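Long-range contacts in valine-pyruvate aminotransferase (Salmonella typhimurium, PDB 3G7Q), which probably catalyses the pyridoxal 5'-phosphate-dependent transfer of an amino group from L-valine to pyruvate, yielding 3-methyl-2-oxobutanoate and L-alanine: residues 229-234 / 306-311; 236-241 / 260-265; 369-374 / 382-387. One frame throughout, in Å; residues are numbered along the deposited sequence.

Interaction 1: 229-234 / 306-311. With EDO (1,2-ethanediol), chain E.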
loop_
_atom_site.group_PDB
_atom_site.type_symbol
_atom_site.label_atom_id
_atom_site.label_comp_id
_atom_site.label_asym_id
_atom_site.label_seq_id
_atom_site.Cartn_x
_atom_site.Cartn_y
_atom_site.Cartn_z
ATOM N N ILE A 229 17.039 9.026 14.784
ATOM C CA ILE A 229 18.365 8.915 14.150
ATOM C C ILE A 229 18.801 10.320 13.700
ATOM O O ILE A 229 18.847 10.638 12.482
ATOM C CB ILE A 229 18.362 7.899 12.997
ATOM C CG1 ILE A 229 17.764 6.539 13.421
ATOM C CG2 ILE A 229 19.844 7.696 12.476
ATOM C CD1 ILE A 229 17.448 5.566 12.329
ATOM N N ILE A 230 19.117 11.132 14.688
ATOM C CA ILE A 230 19.527 12.514 14.503
ATOM C C ILE A 230 20.616 12.825 15.490
ATOM O O ILE A 230 20.505 12.510 16.692
ATOM C CB ILE A 230 18.295 13.468 14.617
ATOM C CG1 ILE A 230 18.701 14.904 14.320
ATOM C CG2 ILE A 230 17.635 13.326 16.018
ATOM C CD1 ILE A 230 17.514 15.839 14.107
ATOM N N PHE A 231 21.679 13.456 14.993
ATOM C CA PHE A 231 22.875 13.742 15.769
ATOM C C PHE A 231 23.146 15.240 15.955
ATOM O O PHE A 231 24.238 15.647 16.371
ATOM C CB PHE A 231 24.079 13.098 15.080
ATOM C CG PHE A 231 23.797 11.705 14.523
ATOM C CD1 PHE A 231 23.267 10.706 15.330
ATOM C CD2 PHE A 231 24.090 11.389 13.204
ATOM C CE1 PHE A 231 23.020 9.465 14.841
ATOM C CE2 PHE A 231 23.833 10.148 12.715
ATOM C CZ PHE A 231 23.289 9.195 13.503
ATOM N N SER A 232 22.211 16.070 15.554
ATOM C CA SER A 232 22.397 17.485 15.654
ATOM C C SER A 232 21.201 18.071 16.343
ATOM O O SER A 232 20.195 17.382 16.535
ATOM C CB SER A 232 22.481 18.085 14.259
ATOM O OG SER A 232 21.241 17.797 13.611
ATOM N N GLU A 233 21.314 19.341 16.688
ATOM C CA GLU A 233 20.199 20.078 17.265
ATOM C C GLU A 233 19.135 20.289 16.181
ATOM O O GLU A 233 19.465 20.460 15.008
ATOM C CB GLU A 233 20.690 21.409 17.796
ATOM C CG GLU A 233 19.625 22.321 18.386
ATOM C CD GLU A 233 18.895 23.205 17.380
ATOM O OE1 GLU A 233 19.447 23.514 16.295
ATOM O OE2 GLU A 233 17.761 23.602 17.712
ATOM N N ALA A 234 17.874 20.240 16.576
ATOM C CA ALA A 234 16.775 20.501 15.689
ATOM C C ALA A 234 15.513 20.711 16.512
ATOM O O ALA A 234 15.005 19.775 17.128
ATOM C CB ALA A 234 16.604 19.333 14.700
ATOM N N VAL A 306 18.886 3.525 22.510
ATOM C CA VAL A 306 19.408 2.339 21.826
ATOM C C VAL A 306 19.718 2.642 20.360
ATOM O O VAL A 306 20.844 2.451 19.889
ATOM C CB VAL A 306 18.417 1.165 21.922
ATOM C CG1 VAL A 306 18.902 -0.038 21.082
ATOM C CG2 VAL A 306 18.199 0.758 23.387
ATOM N N ILE A 307 18.719 3.152 19.655
ATOM C CA ILE A 307 18.865 3.447 18.237
ATOM C C ILE A 307 19.847 4.590 17.955
ATOM O O ILE A 307 20.838 4.384 17.252
ATOM C CB ILE A 307 17.493 3.744 17.602
ATOM C CG1 ILE A 307 16.598 2.489 17.658
ATOM C CG2 ILE A 307 17.656 4.218 16.155
ATOM C CD1 ILE A 307 15.164 2.712 17.203
ATOM N N LYS A 308 19.588 5.779 18.482
ATOM C CA LYS A 308 20.467 6.900 18.181
ATOM C C LYS A 308 21.955 6.604 18.488
ATOM O O LYS A 308 22.813 6.837 17.646
ATOM C CB LYS A 308 20.008 8.157 18.934
ATOM C CG LYS A 308 20.916 9.354 18.717
ATOM C CD LYS A 308 20.369 10.583 19.414
ATOM C CE LYS A 308 21.437 11.645 19.576
ATOM N NZ LYS A 308 20.904 12.900 20.208
ATOM N N PRO A 309 22.272 6.106 19.691
ATOM C CA PRO A 309 23.709 5.862 19.955
ATOM C C PRO A 309 24.374 4.829 19.054
ATOM O O PRO A 309 25.577 4.926 18.783
ATOM C CB PRO A 309 23.744 5.390 21.409
ATOM C CG PRO A 309 22.413 5.590 21.931
ATOM C CD PRO A 309 21.445 5.779 20.864
ATOM N N PHE A 310 23.619 3.815 18.650
ATOM C CA PHE A 310 24.130 2.812 17.736
ATOM C C PHE A 310 24.566 3.459 16.429
ATOM O O PHE A 310 25.676 3.225 15.962
ATOM C CB PHE A 310 23.078 1.737 17.435
ATOM C CG PHE A 310 23.523 0.741 16.384
ATOM C CD1 PHE A 310 23.345 0.993 15.032
ATOM C CD2 PHE A 310 24.103 -0.452 16.775
ATOM C CE1 PHE A 310 23.778 0.042 14.080
ATOM C CE2 PHE A 310 24.516 -1.370 15.844
ATOM C CZ PHE A 310 24.352 -1.113 14.508
ATOM N N TYR A 311 23.682 4.247 15.810
ATOM C CA TYR A 311 24.015 4.870 14.538
ATOM C C TYR A 311 25.091 5.941 14.679
ATOM O O TYR A 311 25.890 6.115 13.796
ATOM C CB TYR A 311 22.766 5.468 13.894
ATOM C CG TYR A 311 21.813 4.425 13.315
ATOM C CD1 TYR A 311 22.059 3.852 12.090
ATOM C CD2 TYR A 311 20.656 4.035 13.992
ATOM C CE1 TYR A 311 21.205 2.941 11.560
ATOM C CE2 TYR A 311 19.775 3.094 13.454
ATOM C CZ TYR A 311 20.066 2.542 12.249
ATOM O OH TYR A 311 19.232 1.614 11.663
HETATM C C1 EDO E . 24.427 14.099 19.517
HETATM O O1 EDO E . 22.997 14.379 19.376
HETATM C C2 EDO E . 24.801 12.645 19.172
HETATM O O2 EDO E . 25.001 11.899 20.410
HETATM O O HOH W 1 20.514 14.735 18.349
#
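Lys-308 reaches from the helical segment 306-311 across the loop 229-234 with its chain fully extended. From CB the chain leaves with CG anti to the backbone N (chi1 177°), and Lys-308 CG passes 3.8 Å from Ile-230 O, near Phe-231 CD1. Lys-308 CD follows at 3.3 Å from Ile-230 O and Lys-308 CE at 3.2 Å from the same oxygen, CE also touching O1 of a bound 1,2-ethanediol. The ammonium at the tip does not bond this carbonyl directly. Instead Lys-308 NZ donates to the diol O1 at 2.7 Å and to a water at 2.6 Å, and that water in turn donates to Ile-230 O, tying the charge to the loop through solvent. The diol is probably a leftover of the crystallisation liquor, and Glu-304 is a long, weak ion-pair partner of the amine.

Beneath this polar bridge the contact is apolar. The side chains of Ile-229 and Ile-307 cross at about a right angle, CG1 of the first 3.6 Å from CG2 of the second, while Ile-229 CD1 comes obliquely to 3.6 Å from Tyr-311 CE2. Phe-231 turns its ring edge to the helix, and CZ meets Tyr-311 CB at 3.8 Å. The Tyr-311 hydroxyl is hydrogen-bonded to the backbone N of Ala-42.

Pro-309 has no N-H to offer the preceding turn, and the helix is kinked there. A loop from the large-sheet part of this class I aminotransferase fold thus docks on the long helix 299-325 through buried apolar side chains and the aliphatic length of Lys-308.

Interaction 2: 236-241 / 260-265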
loop_
_atom_site.group_PDB
_atom_site.type_symbol
_atom_site.label_atom_id
_atom_site.label_comp_id
_atom_site.label_asym_id
_atom_site.label_seq_id
_atom_site.Cartn_x
_atom_site.Cartn_y
_atom_site.Cartn_z
ATOM N N PRO A 236 11.808 20.708 17.142
ATOM C CA PRO A 236 10.654 20.205 16.399
ATOM C C PRO A 236 9.669 21.325 16.068
ATOM O O PRO A 236 9.600 22.334 16.801
ATOM C CB PRO A 236 10.046 19.176 17.358
ATOM C CG PRO A 236 11.185 18.810 18.291
ATOM C CD PRO A 236 11.917 20.081 18.471
ATOM N N LEU A 237 8.935 21.153 14.974
ATOM C CA LEU A 237 7.990 22.144 14.494
ATOM C C LEU A 237 6.709 21.524 13.991
ATOM O O LEU A 237 6.739 20.621 13.157
ATOM C CB LEU A 237 8.586 22.933 13.321
ATOM C CG LEU A 237 7.742 24.060 12.677
ATOM C CD1 LEU A 237 7.461 25.188 13.650
ATOM C CD2 LEU A 237 8.407 24.625 11.403
ATOM N N TRP A 238 5.585 22.012 14.493
ATOM C CA TRP A 238 4.293 21.647 13.913
ATOM C C TRP A 238 3.299 22.774 14.147
ATOM O O TRP A 238 3.318 23.436 15.200
ATOM C CB TRP A 238 3.706 20.322 14.418
ATOM C CG TRP A 238 2.497 19.942 13.555
ATOM C CD1 TRP A 238 2.528 19.309 12.333
ATOM C CD2 TRP A 238 1.116 20.210 13.821
ATOM N NE1 TRP A 238 1.253 19.182 11.829
ATOM C CE2 TRP A 238 0.369 19.710 12.729
ATOM C CE3 TRP A 238 0.437 20.812 14.880
ATOM C CZ2 TRP A 238 -1.016 19.804 12.667
ATOM C CZ3 TRP A 238 -0.920 20.916 14.816
ATOM C CH2 TRP A 238 -1.644 20.406 13.717
ATOM N N ASN A 239 2.522 23.061 13.107
ATOM C CA ASN A 239 1.391 23.989 13.190
ATOM C C ASN A 239 0.416 23.537 12.108
ATOM O O ASN A 239 0.760 22.670 11.291
ATOM C CB ASN A 239 1.827 25.454 13.090
ATOM C CG ASN A 239 2.465 25.795 11.772
ATOM O OD1 ASN A 239 1.868 25.606 10.724
ATOM N ND2 ASN A 239 3.678 26.348 11.824
ATOM N N PRO A 240 -0.811 24.064 12.108
ATOM C CA PRO A 240 -1.788 23.574 11.115
ATOM C C PRO A 240 -1.444 23.702 9.618
ATOM O O PRO A 240 -2.134 23.079 8.812
ATOM C CB PRO A 240 -3.039 24.394 11.446
ATOM C CG PRO A 240 -2.905 24.688 12.890
ATOM C CD PRO A 240 -1.435 25.009 13.045
ATOM N N ASN A 241 -0.434 24.492 9.244
ATOM C CA ASN A 241 -0.009 24.581 7.840
ATOM C C ASN A 241 1.152 23.633 7.530
ATOM O O ASN A 241 1.752 23.702 6.450
ATOM C CB ASN A 241 0.405 25.999 7.469
ATOM C CG ASN A 241 0.434 26.231 5.963
ATOM O OD1 ASN A 241 -0.486 25.843 5.271
ATOM N ND2 ASN A 241 1.483 26.874 5.460
ATOM N N ILE A 260 2.810 7.498 8.578
ATOM C CA ILE A 260 1.941 8.340 9.371
ATOM C C ILE A 260 1.972 9.750 8.811
ATOM O O ILE A 260 3.051 10.246 8.500
ATOM C CB ILE A 260 2.454 8.371 10.821
ATOM C CG1 ILE A 260 2.391 6.971 11.443
ATOM C CG2 ILE A 260 1.683 9.372 11.660
ATOM C CD1 ILE A 260 3.248 6.814 12.694
ATOM N N ILE A 261 0.822 10.395 8.677
ATOM C CA ILE A 261 0.767 11.783 8.215
ATOM C C ILE A 261 0.070 12.592 9.280
ATOM O O ILE A 261 -1.018 12.222 9.750
ATOM C CB ILE A 261 0.007 11.958 6.897
ATOM C CG1 ILE A 261 0.708 11.219 5.758
ATOM C CG2 ILE A 261 -0.139 13.428 6.531
ATOM C CD1 ILE A 261 -0.176 11.126 4.496
ATOM N N ILE A 262 0.683 13.707 9.657
ATOM C CA ILE A 262 0.102 14.617 10.658
ATOM C C ILE A 262 -0.161 15.923 9.937
ATOM O O ILE A 262 0.756 16.499 9.365
ATOM C CB ILE A 262 1.053 14.768 11.866
ATOM C CG1 ILE A 262 1.247 13.393 12.532
ATOM C CG2 ILE A 262 0.503 15.764 12.890
ATOM C CD1 ILE A 262 2.458 13.308 13.320
ATOM N N ALA A 263 -1.407 16.390 9.968
ATOM C CA ALA A 263 -1.804 17.597 9.233
ATOM C C ALA A 263 -3.109 18.132 9.758
ATOM O O ALA A 263 -3.741 17.497 10.613
ATOM C CB ALA A 263 -1.919 17.282 7.726
ATOM N N ASN A 264 -3.532 19.292 9.255
ATOM C CA ASN A 264 -4.834 19.842 9.641
ATOM C C ASN A 264 -5.932 18.856 9.199
ATOM O O ASN A 264 -5.722 18.051 8.292
ATOM C CB ASN A 264 -5.062 21.275 9.110
ATOM C CG ASN A 264 -5.115 21.368 7.587
ATOM O OD1 ASN A 264 -5.847 20.633 6.915
ATOM N ND2 ASN A 264 -4.372 22.326 7.036
ATOM N N ASP A 265 -7.075 18.894 9.871
ATOM C CA ASP A 265 -8.154 17.905 9.597
ATOM C C ASP A 265 -8.712 17.875 8.167
ATOM O O ASP A 265 -9.134 16.809 7.700
ATOM C CB ASP A 265 -9.286 18.019 10.627
ATOM C CG ASP A 265 -9.817 19.410 10.764
ATOM O OD1 ASP A 265 -10.072 20.070 9.738
ATOM O OD2 ASP A 265 -9.998 19.837 11.922
HETATM O O HOH W 2 -1.443 20.763 7.846
#
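The backbone of 236-241 runs as an irregular loop beside the last residues of a strand, 260-262, and the turn that leads from it into a helix. The two segments come closest at Pro-240 and Asn-264, whose CA atoms are 5.0 Å apart, and no direct backbone-to-backbone hydrogen bond joins them. A water fills that role, donating to Pro-240 O and accepting from Asn-264 N at 2.9 Å.

The same carbonyl also takes the side-chain amide of Asn-264: ND2 donates to Pro-240 O over 3.0 Å, nearly along the C=O axis, with an N-H...O angle of 149°. Two donors thus grip one oxygen. Asn-264 CG sits in the crowded position between its own N and carbonyl carbon (chi1 64°), and OD1 caps Thr-267 N, so one amide group serves as helix N-cap with its oxygen and as cross-link with its nitrogen. On the other segment, Asn-239 OD1 accepts from Asn-241 N at 3.0 Å, an Asx turn that shapes the bend around Pro-240.

Trp-238 supplies the apolar part. With CG anti to the backbone N (chi1 -170°), its indole lies under Ile-262 CG2, a CH-pi contact 4.0 Å from the centroid of the five-membered ring. The benzo edge at CZ2 abuts Ala-263 C in the ring plane, and NE1 makes a weak hydrogen bond to Ile-242 O.

Around this pair, strand 242-247 lies next to 259-262 in the large mixed sheet, helix 199-211 packs against Leu-237 and Asn-241, and helix 265-278 begins directly after Asn-264.

Interaction 3: 369-374 / 382-387. With EDO (1,2-ethanediol), chain F.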
loop_
_atom_site.group_PDB
_atom_site.type_symbol
_atom_site.label_atom_id
_atom_site.label_comp_id
_atom_site.label_asym_id
_atom_site.label_seq_id
_atom_site.Cartn_x
_atom_site.Cartn_y
_atom_site.Cartn_z
ATOM N N PRO A 369 24.764 7.010 -7.704
ATOM C CA PRO A 369 25.208 8.277 -8.269
ATOM C C PRO A 369 24.336 9.436 -7.797
ATOM O O PRO A 369 23.111 9.330 -7.756
ATOM C CB PRO A 369 25.050 8.061 -9.788
ATOM C CG PRO A 369 25.057 6.626 -9.949
ATOM C CD PRO A 369 24.425 6.032 -8.748
ATOM N N GLY A 370 24.977 10.540 -7.441
ATOM C CA GLY A 370 24.282 11.691 -6.878
ATOM C C GLY A 370 23.324 12.443 -7.772
ATOM O O GLY A 370 22.364 13.042 -7.297
ATOM N N HIS A 371 23.541 12.384 -9.077
ATOM C CA HIS A 371 22.734 13.199 -9.980
ATOM C C HIS A 371 21.264 12.904 -9.895
ATOM O O HIS A 371 20.443 13.784 -10.124
ATOM C CB HIS A 371 23.214 13.016 -11.420
ATOM C CG HIS A 371 22.443 13.814 -12.423
ATOM N ND1 HIS A 371 22.435 15.197 -12.440
ATOM C CD2 HIS A 371 21.694 13.419 -13.479
ATOM C CE1 HIS A 371 21.683 15.613 -13.442
ATOM N NE2 HIS A 371 21.236 14.556 -14.100
ATOM N N TYR A 372 20.938 11.684 -9.508
ATOM C CA TYR A 372 19.575 11.262 -9.444
ATOM C C TYR A 372 18.752 11.911 -8.332
ATOM O O TYR A 372 17.526 11.850 -8.380
ATOM C CB TYR A 372 19.532 9.727 -9.387
ATOM C CG TYR A 372 20.251 9.081 -10.574
ATOM C CD1 TYR A 372 19.939 9.444 -11.892
ATOM C CD2 TYR A 372 21.212 8.101 -10.386
ATOM C CE1 TYR A 372 20.598 8.869 -12.981
ATOM C CE2 TYR A 372 21.866 7.513 -11.470
ATOM C CZ TYR A 372 21.564 7.899 -12.762
ATOM O OH TYR A 372 22.212 7.299 -13.844
ATOM N N PHE A 373 19.403 12.588 -7.372
ATOM C CA PHE A 373 18.706 13.259 -6.279
ATOM C C PHE A 373 18.426 14.753 -6.501
ATOM O O PHE A 373 18.098 15.458 -5.543
ATOM C CB PHE A 373 19.509 13.082 -4.980
ATOM C CG PHE A 373 19.717 11.650 -4.588
ATOM C CD1 PHE A 373 20.815 10.935 -5.037
ATOM C CD2 PHE A 373 18.801 11.000 -3.766
ATOM C CE1 PHE A 373 21.012 9.596 -4.664
ATOM C CE2 PHE A 373 18.991 9.671 -3.404
ATOM C CZ PHE A 373 20.105 8.972 -3.860
ATOM N N PHE A 374 18.606 15.237 -7.725
ATOM C CA PHE A 374 18.411 16.646 -8.054
ATOM C C PHE A 374 17.456 16.870 -9.222
ATOM O O PHE A 374 17.739 17.665 -10.099
ATOM C CB PHE A 374 19.729 17.278 -8.473
ATOM C CG PHE A 374 20.764 17.337 -7.408
ATOM C CD1 PHE A 374 21.695 16.325 -7.277
ATOM C CD2 PHE A 374 20.884 18.457 -6.612
ATOM C CE1 PHE A 374 22.668 16.398 -6.326
ATOM C CE2 PHE A 374 21.870 18.532 -5.656
ATOM C CZ PHE A 374 22.773 17.501 -5.518
ATOM N N PRO A 382 27.360 21.067 -12.609
ATOM C CA PRO A 382 28.342 19.973 -12.640
ATOM C C PRO A 382 28.503 19.250 -11.309
ATOM O O PRO A 382 28.754 18.035 -11.257
ATOM C CB PRO A 382 29.637 20.694 -13.054
ATOM C CG PRO A 382 29.166 21.827 -13.909
ATOM C CD PRO A 382 27.922 22.309 -13.180
ATOM N N HIS A 383 28.362 19.997 -10.231
ATOM C CA HIS A 383 28.381 19.414 -8.890
ATOM C C HIS A 383 27.558 18.141 -8.731
ATOM O O HIS A 383 27.984 17.209 -8.041
ATOM C CB HIS A 383 27.848 20.456 -7.909
ATOM C CG HIS A 383 27.791 19.984 -6.485
ATOM N ND1 HIS A 383 28.885 20.028 -5.650
ATOM C CD2 HIS A 383 26.755 19.546 -5.726
ATOM C CE1 HIS A 383 28.532 19.590 -4.451
ATOM N NE2 HIS A 383 27.246 19.292 -4.470
ATOM N N THR A 384 26.392 18.066 -9.363
ATOM C CA THR A 384 25.533 16.885 -9.222
ATOM C C THR A 384 26.209 15.624 -9.748
ATOM O O THR A 384 25.855 14.525 -9.350
ATOM C CB THR A 384 24.167 17.055 -9.901
ATOM O OG1 THR A 384 24.287 17.041 -11.331
ATOM C CG2 THR A 384 23.499 18.369 -9.427
ATOM N N HIS A 385 27.190 15.796 -10.627
ATOM C CA HIS A 385 27.931 14.664 -11.187
ATOM C C HIS A 385 29.222 14.356 -10.436
ATOM O O HIS A 385 30.065 13.598 -10.925
ATOM C CB HIS A 385 28.219 14.960 -12.664
ATOM C CG HIS A 385 26.979 15.031 -13.477
ATOM N ND1 HIS A 385 26.298 13.891 -13.842
ATOM C CD2 HIS A 385 26.251 16.076 -13.931
ATOM C CE1 HIS A 385 25.221 14.231 -14.527
ATOM N NE2 HIS A 385 25.164 15.553 -14.591
ATOM N N GLN A 386 29.390 14.923 -9.248
ATOM C CA GLN A 386 30.586 14.700 -8.457
ATOM C C GLN A 386 30.265 14.067 -7.103
ATOM O O GLN A 386 31.159 13.916 -6.290
ATOM C CB GLN A 386 31.306 16.030 -8.231
ATOM C CG GLN A 386 31.754 16.673 -9.516
ATOM C CD GLN A 386 32.357 18.058 -9.359
ATOM O OE1 GLN A 386 32.592 18.573 -8.253
ATOM N NE2 GLN A 386 32.613 18.680 -10.497
ATOM N N CYS A 387 29.003 13.675 -6.883
ATOM C CA CYS A 387 28.578 13.126 -5.597
ATOM C C CYS A 387 28.040 11.716 -5.716
ATOM O O CYS A 387 27.592 11.295 -6.793
ATOM C CB CYS A 387 27.491 13.999 -4.968
ATOM S SG CYS A 387 27.903 15.725 -4.633
HETATM C C1 EDO F . 23.418 4.452 -12.644
HETATM O O1 EDO F . 24.106 5.424 -13.448
HETATM C C2 EDO F . 23.259 3.136 -13.409
HETATM O O2 EDO F . 22.434 3.303 -14.572
#
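This is a local, mostly buried contact between two tight turns of one loop, at the edge of the smaller mixed sheet, where strand 368-369 pairs antiparallel with 387-391. Each segment contains a short 3-10 turn, and the backbones approach at Gly-370 with Cys-387 and at His-371 with Thr-384. Gly-370 N donates to Cys-387 O at 2.8 Å, from above the carbonyl plane. Having no side chain, Gly-370 lets its backbone come close to both Thr-384 O and Cys-387 O.

Thr-384 carries the contact on two of its branches. Thr-384 OG1, in the crowded position between N and carbonyl carbon (chi1 71°), is hydrogen-bonded to His-371 ND1 at 2.8 Å, near the plane of the imidazole. Thr-384 CG2 lies instead over the face of the Phe-374 ring, 3.5 Å from its centroid and only 15° off the normal, a close CH-pi contact. His-371, with CG anti to the backbone N, lays one face against the ring of His-385 as an offset stack, centroids 4.2 Å apart and planes at 23°. The two imidazoles run side by side and point the same way; His-371 ND1 and His-385 NE2 do not bond. Tyr-372 OH is hydrogen-bonded at 2.7 Å to O1 of a 1,2-ethanediol, probably from the crystallisation liquor.

Thr-384 OG1 is also hydrogen-bonded to Trp-381 O, and His-385 ND1 to Glu-354 OE1. The ND1 bond near the ring plane and the stack on His-385 together probably limit the rotation of the His-371 imidazole. The carboxylate beside His-385 would tend to favour its protonated form, whereas the neighbouring imidazole would tend to oppose charge on both rings at once.

Along the chain, the loop after strand 216-219 first supplies 229-234 and then, almost directly, 236-241. The second of these closes soonest, meeting 260-265 after a span that contains strand 242-247, so interaction 2 falls wholly within the longer loop that interaction 1 closes when 229-234 meets helix 299-325. Interaction 3 follows in series, between strands 368-369 and 387-391. Interaction 1 links the connecting loop to the long helix, interaction 2 ties it to the end of strand 259-262 in the large sheet, and interaction 3 joins the two ends of its loop at the smaller sheet's edge. Interactions 2 and 3 lie on opposite sides of the chain's centre, their centres about 31 Å apart.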